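Local coordinates for protein MJ1225 (Methanocaldococcus jannaschii, PDB 3KH5), which binds AMP and ADP through its four CBS repeats and is a putative archaeal counterpart of the gamma subunit of AMP-activated protein kinase, its own function being unknown, at residues A106-T109 / F110-N114; E133-V136 / I137-L140; E146-I150 / D151-T155; A246-M249 / V250-I254; I269-E272 / K273-L276. All coordinates share one frame; numbering follows the deposited sequence.

Contact 1 of 5, residues A106-T109 / F110-N114; sequences AIET and FLTKN
Thr112 turns back on Glu108 with both its amide and its hydroxyl, and this double grip marks the last turn of helix 103-112. Thr112 OG1 donates to Glu108 O at 2.7 Å, while Thr112 N reaches the same oxygen at 2.9 Å from the opposite face of the carbonyl plane. The hydroxyl can do this because OG1 stands between the backbone N and the carbonyl carbon (chi1 65°), which puts it over the preceding turn. The other backbone bonds are regular i to i+4 ones, Phe110 N to Ala106 O, Leu111 N to Ile107 O and, last, Lys113 N to Thr109 O at 2.9 Å. Lys113 is the first residue to leave helical angles. Thr109 OG1 likewise reaches one turn back, to Glu105 O.

Apolar contacts form on the other flanks. Ile107 and Leu111 lie side by side and point the same way, CG2 of Ile107 touching CD2 of Leu111 at 3.7 Å. Phe110 folds its ring back along the helix so that Ala106 O sits over one face, 3.2 Å above the ring plane and offset toward the rim; Ala106 CB is a looser neighbour of Phe110 CE2 at 4.4 Å.

Helix 103-112 is the crossover of a beta-alpha-beta unit between strands 97-98 and 117-121 in the second CBS repeat. Ile107 and Phe110 pack on helix 133-140, Ala106 and Thr109 rest on Leu97 of the first strand, and Leu111 meets Lys273 of helix 272-275.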
# COMPACT_ATOMS: atom_id res chain seq x y z
N ALA A 106 -13.06 2.09 -13.87
CA ALA A 106 -11.94 2.15 -12.93
C ALA A 106 -12.43 2.29 -11.50
O ALA A 106 -11.98 1.57 -10.61
CB ALA A 106 -10.99 3.29 -13.29
N ILE A 107 -13.37 3.21 -11.30
CA ILE A 107 -13.97 3.45 -9.99
C ILE A 107 -14.67 2.20 -9.44
O ILE A 107 -14.45 1.83 -8.29
CB ILE A 107 -14.91 4.68 -10.01
CG1 ILE A 107 -14.07 5.97 -10.12
CG2 ILE A 107 -15.77 4.73 -8.75
CD1 ILE A 107 -14.85 7.21 -10.51
N GLU A 108 -15.49 1.55 -10.26
CA GLU A 108 -16.17 0.33 -9.83
C GLU A 108 -15.16 -0.77 -9.48
O GLU A 108 -15.38 -1.55 -8.55
CB GLU A 108 -17.15 -0.16 -10.89
CG GLU A 108 -18.10 -1.25 -10.39
CD GLU A 108 -19.04 -1.76 -11.46
OE1 GLU A 108 -20.23 -1.98 -11.15
OE2 GLU A 108 -18.60 -1.94 -12.62
N THR A 109 -14.07 -0.84 -10.24
CA THR A 109 -13.00 -1.81 -10.00
C THR A 109 -12.35 -1.56 -8.64
O THR A 109 -12.22 -2.48 -7.84
CB THR A 109 -11.94 -1.77 -11.12
OG1 THR A 109 -12.55 -2.17 -12.36
CG2 THR A 109 -10.77 -2.69 -10.82
N PHE A 110 -11.98 -0.31 -8.38
CA PHE A 110 -11.34 0.06 -7.11
C PHE A 110 -12.27 -0.20 -5.92
O PHE A 110 -11.83 -0.68 -4.87
CB PHE A 110 -10.94 1.54 -7.11
CG PHE A 110 -9.85 1.89 -8.09
CD1 PHE A 110 -8.88 0.96 -8.45
CD2 PHE A 110 -9.79 3.17 -8.64
CE1 PHE A 110 -7.88 1.29 -9.35
CE2 PHE A 110 -8.78 3.51 -9.54
CZ PHE A 110 -7.83 2.57 -9.90
N LEU A 111 -13.55 0.11 -6.11
CA LEU A 111 -14.55 0.00 -5.05
C LEU A 111 -15.01 -1.43 -4.73
O LEU A 111 -15.34 -1.72 -3.58
CB LEU A 111 -15.77 0.87 -5.38
CG LEU A 111 -15.89 2.32 -4.89
CD1 LEU A 111 -14.58 3.10 -4.96
CD2 LEU A 111 -16.99 3.03 -5.67
N THR A 112 -15.03 -2.31 -5.73
CA THR A 112 -15.60 -3.65 -5.51
C THR A 112 -14.57 -4.77 -5.51
O THR A 112 -14.85 -5.86 -5.01
CB THR A 112 -16.70 -3.99 -6.54
OG1 THR A 112 -16.13 -4.07 -7.85
CG2 THR A 112 -17.81 -2.95 -6.53
N LYS A 113 -13.40 -4.49 -6.07
CA LYS A 113 -12.35 -5.51 -6.16
C LYS A 113 -11.17 -5.27 -5.20
O LYS A 113 -10.13 -5.91 -5.35
CB LYS A 113 -11.84 -5.66 -7.60
CG LYS A 113 -12.92 -5.87 -8.67
CD LYS A 113 -13.71 -7.16 -8.47
CE LYS A 113 -14.93 -7.17 -9.38
NZ LYS A 113 -15.78 -8.38 -9.20
N ASN A 114 -11.33 -4.37 -4.23
CA ASN A 114 -10.32 -4.15 -3.19
C ASN A 114 -8.88 -4.01 -3.71
O ASN A 114 -7.94 -4.65 -3.22
CB ASN A 114 -10.41 -5.27 -2.14
CG ASN A 114 -9.83 -4.86 -0.80
OD1 ASN A 114 -9.91 -3.70 -0.40
ND2 ASN A 114 -9.25 -5.83 -0.09

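Contact 2 of 5, residues E133-V136 / I137-L140; sequences ERDV and IRAL. With ADP (adenosine-5'-diphosphate), chain B.
From Glu133 to Leu140 the backbone makes consecutive i to i+4 bonds, the straightest being Ile137 N to Glu133 O at 168°. This is helix 133-140 of the second CBS repeat, and its first turn presents Arg134 and Asp135 to a bound ADP, the basic group at the phosphate and the acidic one at the ribose.

Arg134 and Arg138, one turn apart, cross, guanidinium planes 85° apart, with NH2 of Arg138 3.6 Å from the aliphatic CG of Arg134. Each has its own acceptor: Glu272 takes Arg134 NE in a salt bridge, and Val250 O takes Arg138 NH2. Arg134 leaves the backbone with CG anti to N (chi1 -166°) and bends at chi3; the alpha phosphate of ADP lies over one face of its guanidinium, and NH1 makes a weak, bent bond to O1A. Asp135 OD1 lies in the guanidinium plane of Arg138, at its edge, in a long salt bridge of 3.9 Å to NH1, while OD2 takes the amide of Thr132. On the far flank Val136 and Leu140 run side by side, CG1 to CD1 3.7 Å. On the ribose, ADP O3' donates to Asp135 OD1 at 3.2 Å, and the same OD1 also lies 2.8 Å from O2' of the ADP.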
# COMPACT_ATOMS: atom_id res chain seq x y z
N GLU A 133 -6.14 5.04 -7.45
CA GLU A 133 -7.22 5.83 -6.84
C GLU A 133 -6.87 7.33 -6.73
O GLU A 133 -7.73 8.18 -6.98
CB GLU A 133 -7.59 5.26 -5.48
CG GLU A 133 -8.23 3.88 -5.53
CD GLU A 133 -8.38 3.25 -4.16
OE1 GLU A 133 -9.47 2.70 -3.88
OE2 GLU A 133 -7.42 3.31 -3.37
N ARG A 134 -5.62 7.63 -6.37
CA ARG A 134 -5.12 9.00 -6.27
C ARG A 134 -5.23 9.74 -7.61
O ARG A 134 -5.64 10.90 -7.65
CB ARG A 134 -3.67 9.02 -5.77
CG ARG A 134 -3.15 10.41 -5.32
CD ARG A 134 -1.99 10.33 -4.30
NE ARG A 134 -2.25 9.34 -3.25
CZ ARG A 134 -1.39 8.40 -2.84
NH1 ARG A 134 -0.16 8.34 -3.37
NH2 ARG A 134 -1.75 7.55 -1.89
N ASP A 135 -4.86 9.05 -8.70
CA ASP A 135 -4.94 9.61 -10.05
C ASP A 135 -6.35 10.09 -10.36
O ASP A 135 -6.55 11.15 -10.95
CB ASP A 135 -4.55 8.56 -11.11
CG ASP A 135 -3.07 8.23 -11.12
OD1 ASP A 135 -2.24 9.06 -10.68
OD2 ASP A 135 -2.73 7.12 -11.59
N VAL A 136 -7.33 9.27 -9.96
CA VAL A 136 -8.75 9.56 -10.19
C VAL A 136 -9.26 10.70 -9.30
O VAL A 136 -9.94 11.61 -9.78
CB VAL A 136 -9.63 8.29 -10.01
CG1 VAL A 136 -11.10 8.61 -10.22
CG2 VAL A 136 -9.20 7.20 -10.98
N ILE A 137 -8.93 10.64 -8.01
CA ILE A 137 -9.34 11.70 -7.09
C ILE A 137 -8.76 13.04 -7.54
O ILE A 137 -9.44 14.07 -7.49
CB ILE A 137 -8.90 11.38 -5.64
CG1 ILE A 137 -9.67 10.16 -5.11
CG2 ILE A 137 -9.14 12.59 -4.73
CD1 ILE A 137 -9.18 9.65 -3.77
N ARG A 138 -7.49 13.02 -7.96
CA ARG A 138 -6.81 14.21 -8.48
C ARG A 138 -7.55 14.76 -9.70
O ARG A 138 -7.72 15.97 -9.82
CB ARG A 138 -5.35 13.89 -8.83
CG ARG A 138 -4.49 15.11 -9.16
CD ARG A 138 -3.02 14.75 -9.38
NE ARG A 138 -2.31 14.50 -8.13
CZ ARG A 138 -1.86 13.32 -7.72
NH1 ARG A 138 -2.03 12.24 -8.48
NH2 ARG A 138 -1.22 13.21 -6.56
N ALA A 139 -7.98 13.87 -10.59
CA ALA A 139 -8.70 14.27 -11.79
C ALA A 139 -10.09 14.83 -11.49
O ALA A 139 -10.57 15.71 -12.21
CB ALA A 139 -8.79 13.11 -12.78
N LEU A 140 -10.73 14.34 -10.43
CA LEU A 140 -12.13 14.68 -10.14
C LEU A 140 -12.33 15.60 -8.94
O LEU A 140 -13.46 15.87 -8.54
CB LEU A 140 -12.96 13.40 -9.96
CG LEU A 140 -12.99 12.38 -11.10
CD1 LEU A 140 -13.77 11.15 -10.68
CD2 LEU A 140 -13.57 12.98 -12.38
PB ADP B . 0.90 2.91 -4.73
O1B ADP B . 2.31 3.29 -5.02
O2B ADP B . 0.54 3.10 -3.16
O3B ADP B . 0.59 1.37 -5.02
PA ADP B . -0.55 5.26 -5.02
O1A ADP B . 0.38 5.90 -4.03
O2A ADP B . -1.40 6.19 -6.07
O3A ADP B . -0.17 3.76 -5.58
O5' ADP B . 0.60 5.58 -6.16
C5' ADP B . 1.64 6.60 -6.07
C4' ADP B . 1.66 7.55 -7.31
O4' ADP B . 2.68 7.22 -8.30
C3' ADP B . 0.30 7.47 -8.00
O3' ADP B . -0.19 8.80 -8.28
C2' ADP B . 0.54 6.69 -9.29
O2' ADP B . -0.02 7.46 -10.36
C1' ADP B . 2.06 6.58 -9.47
N9 ADP B . 2.64 5.18 -9.58
C8 ADP B . 2.37 4.13 -8.79
N7 ADP B . 3.08 3.07 -9.18
C5 ADP B . 3.81 3.43 -10.23
C6 ADP B . 4.72 2.77 -11.06
N6 ADP B . 5.01 1.49 -10.86
N1 ADP B . 5.30 3.45 -12.07
C2 ADP B . 5.02 4.73 -12.28
N3 ADP B . 4.15 5.38 -11.51
C4 ADP B . 3.53 4.77 -10.49

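Contact 3 of 5, residues E146-I150 / D151-T155; sequences ENEVI and DDYIT. With ADP (adenosine-5'-diphosphate), chain E.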
# COMPACT_ATOMS: atom_id res chain seq x y z
N GLU A 146 -18.35 21.36 -2.47
CA GLU A 146 -17.54 21.92 -1.38
C GLU A 146 -18.16 21.81 0.01
O GLU A 146 -17.46 21.95 1.02
CB GLU A 146 -17.18 23.37 -1.68
CG GLU A 146 -16.10 23.53 -2.72
CD GLU A 146 -15.17 24.68 -2.41
OE1 GLU A 146 -14.09 24.42 -1.84
OE2 GLU A 146 -15.52 25.84 -2.72
N ASN A 147 -19.47 21.58 0.07
CA ASN A 147 -20.18 21.49 1.34
C ASN A 147 -20.36 20.06 1.83
O ASN A 147 -20.75 19.83 2.98
CB ASN A 147 -21.52 22.21 1.22
CG ASN A 147 -21.36 23.67 0.81
OD1 ASN A 147 -20.64 24.43 1.44
ND2 ASN A 147 -22.04 24.05 -0.27
N GLU A 148 -20.07 19.11 0.94
CA GLU A 148 -20.09 17.69 1.25
C GLU A 148 -19.19 17.39 2.46
O GLU A 148 -18.05 17.86 2.52
CB GLU A 148 -19.61 16.91 0.03
CG GLU A 148 -20.57 15.83 -0.44
CD GLU A 148 -20.75 14.73 0.59
OE1 GLU A 148 -21.74 13.97 0.45
OE2 GLU A 148 -19.92 14.60 1.53
N VAL A 149 -19.71 16.61 3.41
CA VAL A 149 -18.98 16.30 4.64
C VAL A 149 -18.45 14.85 4.61
O VAL A 149 -18.96 14.03 3.84
CB VAL A 149 -19.87 16.60 5.88
CG1 VAL A 149 -20.71 15.39 6.31
CG2 VAL A 149 -19.04 17.13 7.03
N ILE A 150 -17.44 14.55 5.42
CA ILE A 150 -16.78 13.23 5.37
C ILE A 150 -17.54 12.12 6.11
O ILE A 150 -17.31 10.93 5.87
CB ILE A 150 -15.31 13.26 5.89
CG1 ILE A 150 -15.24 13.73 7.35
CG2 ILE A 150 -14.44 14.12 4.99
CD1 ILE A 150 -13.99 13.28 8.11
N ASP A 151 -18.46 12.53 6.98
CA ASP A 151 -19.13 11.64 7.94
C ASP A 151 -19.65 10.29 7.42
O ASP A 151 -19.40 9.26 8.04
CB ASP A 151 -20.24 12.41 8.66
CG ASP A 151 -19.72 13.63 9.39
OD1 ASP A 151 -18.61 14.12 9.07
OD2 ASP A 151 -20.42 14.12 10.30
N ASP A 152 -20.37 10.32 6.29
CA ASP A 152 -20.94 9.11 5.68
C ASP A 152 -19.89 8.18 5.08
O ASP A 152 -20.19 7.03 4.74
CB ASP A 152 -21.92 9.48 4.56
CG ASP A 152 -23.27 9.97 5.07
OD1 ASP A 152 -23.49 9.97 6.30
OD2 ASP A 152 -24.11 10.37 4.23
N TYR A 153 -18.67 8.68 4.92
CA TYR A 153 -17.61 7.96 4.22
C TYR A 153 -16.61 7.31 5.18
O TYR A 153 -15.78 6.51 4.76
CB TYR A 153 -16.88 8.89 3.25
CG TYR A 153 -17.81 9.56 2.26
CD1 TYR A 153 -18.04 9.00 1.01
CD2 TYR A 153 -18.47 10.74 2.59
CE1 TYR A 153 -18.90 9.60 0.11
CE2 TYR A 153 -19.33 11.35 1.70
CZ TYR A 153 -19.54 10.77 0.46
OH TYR A 153 -20.40 11.38 -0.42
N ILE A 154 -16.72 7.66 6.45
CA ILE A 154 -15.79 7.17 7.47
C ILE A 154 -16.03 5.70 7.80
O ILE A 154 -17.18 5.27 7.98
CB ILE A 154 -15.90 8.01 8.77
CG1 ILE A 154 -15.60 9.49 8.47
CG2 ILE A 154 -14.94 7.49 9.85
CD1 ILE A 154 -16.05 10.43 9.58
N THR A 155 -14.95 4.93 7.87
CA THR A 155 -15.00 3.58 8.38
C THR A 155 -14.92 3.64 9.90
O THR A 155 -13.93 4.10 10.47
CB THR A 155 -13.91 2.67 7.77
OG1 THR A 155 -14.15 2.54 6.36
CG2 THR A 155 -13.93 1.29 8.41
PB ADP E . -5.45 1.05 3.11
O1B ADP E . -4.83 2.17 2.36
O2B ADP E . -5.06 1.09 4.72
O3B ADP E . -4.99 -0.41 2.60
PA ADP E . -7.99 0.82 1.78
O1A ADP E . -8.25 1.96 0.87
O2A ADP E . -7.40 -0.49 1.05
O3A ADP E . -7.04 1.17 3.04
O5' ADP E . -9.30 0.44 2.61
C5' ADP E . -10.47 -0.17 2.04
C4' ADP E . -11.60 0.03 3.09
O4' ADP E . -11.11 -0.47 4.37
C3' ADP E . -11.97 1.51 3.29
O3' ADP E . -13.37 1.63 3.56
C2' ADP E . -11.15 1.92 4.52
O2' ADP E . -11.80 2.97 5.26
C1' ADP E . -11.09 0.63 5.34
N9 ADP E . -9.86 0.59 6.19
C8 ADP E . -8.62 0.95 5.84
N7 ADP E . -7.79 0.79 6.87
C5 ADP E . -8.49 0.34 7.90
C6 ADP E . -8.18 -0.01 9.21
N6 ADP E . -6.93 0.10 9.66
N1 ADP E . -9.16 -0.46 10.01
C2 ADP E . -10.41 -0.57 9.56
N3 ADP E . -10.74 -0.24 8.32
C4 ADP E . -9.81 0.21 7.47
O HOH W 1 -21.44 12.64 4.59
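Tyr153 swings back over the turn to Glu148, its hydroxyl giving a weak hydrogen bond to Glu148 OE1 at 3.0 Å. The residues belong to the loop between helices 133-140 and 167-177, and their centre is a type I beta turn with Asp151 and Asp152 at the corners, in which Tyr153 N bonds to Ile150 O at 2.8 Å, from above the carbonyl plane.

Glu148 bends at chi2 (-64°), bringing its carboxylate to the edge of the Tyr153 ring with the two planes 72° apart. Glu148 OE2 lies 3.3 Å from Tyr153 CE2. Ile150 holds CG1 between backbone N and carbonyl carbon (chi1 60°); from there it meets Ile154, and the two side chains cross at a slant, CD1 of Ile150 touching CD1 of Ile154 at 3.8 Å. Asp151 sets its carboxylate against both methyls of Val149, and OD1 is taken by the amide of Gly239. A water bridges Val149 O and Asp152 N. Ile150 and Tyr153 pack on Ile270 of strand 266-271. The end of the segment enters a nucleotide site: Thr155 OG1 lies 2.6 Å from O2' of ADP.

Contact 4 of 5, residues A246-M249 / V250-I254; sequences AEIM and VTNDI. With AMP (adenosine monophosphate), chain C.
Ile248 and Asn252 lie side by side, pointing the same way, and the amide of Asn252 closes back on the turn beneath it. This is the C-terminal end of helix 242-252 in the fourth CBS repeat. Asn252 ND2 donates to Ile248 O at 2.9 Å, with the donor in the carbonyl plane on a lone pair and the oxygen only 8° out of the amide plane; the side chain thereby takes up a carbonyl near the helix end, and CG2 of Ile248 lies 4.0 Å from the same nitrogen.

On the neighbouring flank Glu247 and Thr251 cross at a slant, CG to CG2 4.2 Å apart. With OG1 set between backbone N and carbonyl carbon (chi1 61°), Thr251 sends both OG1 and N to Glu247 O from opposite faces of its plane. Met249 runs extended away from the turn toward helix 272-275, where it packs on Glu272 and Val275, and Val250 faces Arg134 and Ile137 of helix 133-140.

The helix breaks off at Asp253, which has positive phi. Met249 O takes Asn252 N, from above its carbonyl plane, and Ile254 N, at 3.0 Å in the plane on a lone pair, the 6-to-1 bond of a Schellman-like ending. The chain then passes into the AMP site, where Ile254 CG2 comes within 3.6 Å of N7 of the adenine.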
# COMPACT_ATOMS: atom_id res chain seq x y z
N ALA A 246 -9.89 15.08 0.64
CA ALA A 246 -9.42 14.57 -0.65
C ALA A 246 -8.21 15.33 -1.17
O ALA A 246 -7.26 14.73 -1.69
CB ALA A 246 -10.55 14.59 -1.68
N GLU A 247 -8.23 16.66 -1.03
CA GLU A 247 -7.12 17.50 -1.47
C GLU A 247 -5.84 17.25 -0.67
O GLU A 247 -4.75 17.19 -1.24
CB GLU A 247 -7.52 18.97 -1.41
CG GLU A 247 -6.45 19.94 -1.91
CD GLU A 247 -6.91 21.38 -1.89
OE1 GLU A 247 -6.64 22.11 -2.87
OE2 GLU A 247 -7.56 21.79 -0.90
N ILE A 248 -5.98 17.12 0.65
CA ILE A 248 -4.85 16.78 1.51
C ILE A 248 -4.18 15.47 1.08
O ILE A 248 -2.95 15.42 0.99
CB ILE A 248 -5.27 16.74 3.01
CG1 ILE A 248 -5.43 18.18 3.53
CG2 ILE A 248 -4.22 16.02 3.86
CD1 ILE A 248 -6.43 18.29 4.68
N MET A 249 -4.97 14.44 0.80
CA MET A 249 -4.44 13.13 0.37
C MET A 249 -3.62 13.24 -0.90
O MET A 249 -2.47 12.78 -0.98
CB MET A 249 -5.58 12.14 0.15
CG MET A 249 -6.38 11.77 1.39
SD MET A 249 -7.86 10.83 0.98
CE MET A 249 -8.41 10.34 2.61
N VAL A 250 -4.22 13.87 -1.90
CA VAL A 250 -3.71 13.93 -3.25
C VAL A 250 -2.47 14.85 -3.39
O VAL A 250 -1.59 14.59 -4.22
CB VAL A 250 -4.89 14.30 -4.19
CG1 VAL A 250 -4.48 15.34 -5.32
CG2 VAL A 250 -5.56 13.06 -4.77
N THR A 251 -2.39 15.89 -2.57
CA THR A 251 -1.23 16.79 -2.60
C THR A 251 -0.10 16.32 -1.70
O THR A 251 0.99 16.91 -1.70
CB THR A 251 -1.61 18.23 -2.20
OG1 THR A 251 -2.12 18.24 -0.86
CG2 THR A 251 -2.64 18.81 -3.16
N ASN A 252 -0.35 15.25 -0.94
CA ASN A 252 0.66 14.71 -0.03
C ASN A 252 1.01 13.24 -0.27
O ASN A 252 1.82 12.66 0.48
CB ASN A 252 0.20 14.91 1.41
CG ASN A 252 0.33 16.34 1.86
OD1 ASN A 252 1.44 16.83 2.08
ND2 ASN A 252 -0.79 17.03 2.02
N ASP A 253 0.42 12.64 -1.30
CA ASP A 253 0.57 11.20 -1.53
C ASP A 253 0.34 10.41 -0.24
O ASP A 253 1.17 9.58 0.13
CB ASP A 253 1.98 10.88 -2.06
CG ASP A 253 2.19 11.32 -3.50
OD1 ASP A 253 1.26 11.20 -4.34
OD2 ASP A 253 3.32 11.77 -3.81
N ILE A 254 -0.76 10.71 0.45
CA ILE A 254 -1.14 9.98 1.66
C ILE A 254 -2.47 9.34 1.30
O ILE A 254 -3.26 9.93 0.56
CB ILE A 254 -1.27 10.96 2.87
CG1 ILE A 254 0.12 11.37 3.37
CG2 ILE A 254 -2.08 10.35 4.02
CD1 ILE A 254 0.13 12.65 4.20
P AMP C . 2.11 5.26 2.63
O1P AMP C . 2.65 5.35 1.25
O2P AMP C . 1.93 3.72 3.09
O3P AMP C . 0.63 5.92 2.76
O5' AMP C . 3.04 5.95 3.75
C5' AMP C . 4.24 6.70 3.43
C4' AMP C . 4.72 7.45 4.68
O4' AMP C . 3.62 8.35 5.03
C3' AMP C . 4.86 6.42 5.82
O3' AMP C . 6.01 6.71 6.63
C2' AMP C . 3.58 6.62 6.63
O2' AMP C . 3.82 6.35 8.01
C1' AMP C . 3.28 8.11 6.40
N9 AMP C . 1.83 8.44 6.59
C8 AMP C . 0.79 7.81 6.02
N7 AMP C . -0.34 8.38 6.42
C5 AMP C . -0.02 9.38 7.24
C6 AMP C . -0.76 10.31 7.95
N6 AMP C . -2.09 10.30 7.87
N1 AMP C . -0.12 11.21 8.71
C2 AMP C . 1.21 11.22 8.79
N3 AMP C . 1.95 10.35 8.13
C4 AMP C . 1.36 9.42 7.35

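Contact 5 of 5, residues I269-E272 / K273-L276; sequences IITE and KDVL. With ADP (adenosine-5'-diphosphate), chain E.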
# COMPACT_ATOMS: atom_id res chain seq x y z
N ILE A 269 -11.61 6.01 10.40
CA ILE A 269 -10.50 6.22 9.48
C ILE A 269 -11.16 6.48 8.14
O ILE A 269 -12.26 5.98 7.88
CB ILE A 269 -9.53 4.99 9.45
CG1 ILE A 269 -8.27 5.28 8.63
CG2 ILE A 269 -10.26 3.71 8.98
CD1 ILE A 269 -7.15 4.24 8.79
N ILE A 270 -10.53 7.30 7.31
CA ILE A 270 -11.03 7.55 5.97
C ILE A 270 -9.88 7.43 4.98
O ILE A 270 -8.77 7.90 5.25
CB ILE A 270 -11.76 8.92 5.87
CG1 ILE A 270 -12.29 9.17 4.45
CG2 ILE A 270 -10.85 10.07 6.36
CD1 ILE A 270 -13.44 10.17 4.38
N THR A 271 -10.13 6.77 3.86
CA THR A 271 -9.07 6.54 2.90
C THR A 271 -9.52 6.99 1.52
O THR A 271 -10.69 7.35 1.32
CB THR A 271 -8.66 5.04 2.82
OG1 THR A 271 -9.71 4.29 2.19
CG2 THR A 271 -8.37 4.46 4.21
N GLU A 272 -8.59 6.95 0.58
CA GLU A 272 -8.87 7.28 -0.81
C GLU A 272 -10.01 6.46 -1.40
O GLU A 272 -10.78 6.98 -2.20
CB GLU A 272 -7.62 7.11 -1.66
CG GLU A 272 -6.58 8.17 -1.40
CD GLU A 272 -5.29 7.94 -2.16
OE1 GLU A 272 -4.79 6.79 -2.18
OE2 GLU A 272 -4.75 8.92 -2.72
N LYS A 273 -10.12 5.18 -1.02
CA LYS A 273 -11.22 4.35 -1.51
C LYS A 273 -12.56 4.90 -1.02
O LYS A 273 -13.53 4.93 -1.78
CB LYS A 273 -11.07 2.88 -1.12
CG LYS A 273 -11.96 1.94 -1.95
CD LYS A 273 -11.89 0.49 -1.50
CE LYS A 273 -10.48 -0.08 -1.59
NZ LYS A 273 -9.90 0.00 -2.96
N ASP A 274 -12.59 5.34 0.23
CA ASP A 274 -13.79 5.95 0.82
C ASP A 274 -14.19 7.24 0.12
O ASP A 274 -15.38 7.50 -0.07
CB ASP A 274 -13.57 6.27 2.29
CG ASP A 274 -13.36 5.04 3.13
OD1 ASP A 274 -14.06 4.03 2.89
OD2 ASP A 274 -12.51 5.09 4.04
N VAL A 275 -13.19 8.07 -0.20
CA VAL A 275 -13.42 9.31 -0.95
C VAL A 275 -14.11 8.99 -2.27
O VAL A 275 -15.06 9.67 -2.65
CB VAL A 275 -12.09 10.09 -1.21
CG1 VAL A 275 -12.31 11.25 -2.18
CG2 VAL A 275 -11.51 10.60 0.10
N LEU A 276 -13.64 7.95 -2.95
CA LEU A 276 -14.20 7.57 -4.23
C LEU A 276 -15.65 7.08 -4.16
O LEU A 276 -16.33 7.00 -5.18
CB LEU A 276 -13.32 6.55 -4.96
CG LEU A 276 -12.02 7.02 -5.63
CD1 LEU A 276 -11.30 5.82 -6.22
CD2 LEU A 276 -12.29 8.06 -6.71
PB ADP E . -5.45 1.05 3.11
O1B ADP E . -4.83 2.17 2.36
O2B ADP E . -5.06 1.09 4.72
O3B ADP E . -4.99 -0.41 2.60
PA ADP E . -7.99 0.82 1.78
O1A ADP E . -8.25 1.96 0.87
O2A ADP E . -7.40 -0.49 1.05
O3A ADP E . -7.04 1.17 3.04
O5' ADP E . -9.30 0.44 2.61
C5' ADP E . -10.47 -0.17 2.04
C4' ADP E . -11.60 0.03 3.09
O4' ADP E . -11.11 -0.47 4.37
C3' ADP E . -11.97 1.51 3.29
O3' ADP E . -13.37 1.63 3.56
C2' ADP E . -11.15 1.92 4.52
O2' ADP E . -11.80 2.97 5.26
C1' ADP E . -11.09 0.63 5.34
N9 ADP E . -9.86 0.59 6.19
C8 ADP E . -8.62 0.95 5.84
N7 ADP E . -7.79 0.79 6.87
C5 ADP E . -8.49 0.34 7.90
C6 ADP E . -8.18 -0.01 9.21
N6 ADP E . -6.93 0.10 9.66
N1 ADP E . -9.16 -0.46 10.01
C2 ADP E . -10.41 -0.57 9.56
N3 ADP E . -10.74 -0.24 8.32
C4 ADP E . -9.81 0.21 7.47
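Asp274 reaches back to Thr271, its OD2 taking the amide N at 2.9 Å on the anti side of the carboxylate, with the donor 25° out of the carboxylate plane. This is the tight part of the contact. CG of Asp274 stands anti to its carbonyl carbon (chi1 -65°), which lays the carboxylate beside the end of the strand, CB 3.8 Å from CG1 of Ile270. Both carboxylate oxygens also hold the ribose of a bound ADP, O3' donating to OD1 at 2.6 Å and O2' to OD2 at 2.5 Å. OD2 thus has two donors, and Lys277 makes a salt bridge to OD1; together they fix the rotation of the group and would probably favour its ionised form.

Strand 266-271 of the fourth CBS repeat runs directly into helix 272-275 here, with Thr271 at the N-cap position, and the bond from its N-H to Asp274 is one half of a capping box. Val275 N bonds to Thr271 O in the carbonyl plane. Instead of completing the box, Thr271 OG1 gives its proton to O1A of the ADP at 3.1 Å, binding phosphate at the helix start.

The looser side is still buried rather than open to solvent. Glu272 and Lys273 leave the turn with few side-chain contacts across it: Glu272 runs out toward helix 133-140, while Lys273, bent at chi3 and chi4, brushes C5' of ADP with CE at 3.6 Å before NZ meets Phe110 O and Glu133 OE1.

In the fold
All five contacts are local and follow in series, so none nests in or crosses another. Contact 1 ends helix 103-112, and contact 2 builds helix 133-140, which packs against it. Contact 3 closes a turn in the loop between helices 133-140 and 167-177 and joins the strand of contact 5 through Thr155 N to Ile269 O. Contact 4 lies at the C-terminal part of helix 242-252; contact 5, in the same repeat, turns strand 266-271 into helix 272-275. Polar links from helix 133-140 reach contacts 4 and 5, tying the second and fourth repeats. Contacts 3 and 5 share one ADP, contact 2 touches another, and contact 4 touches an AMP.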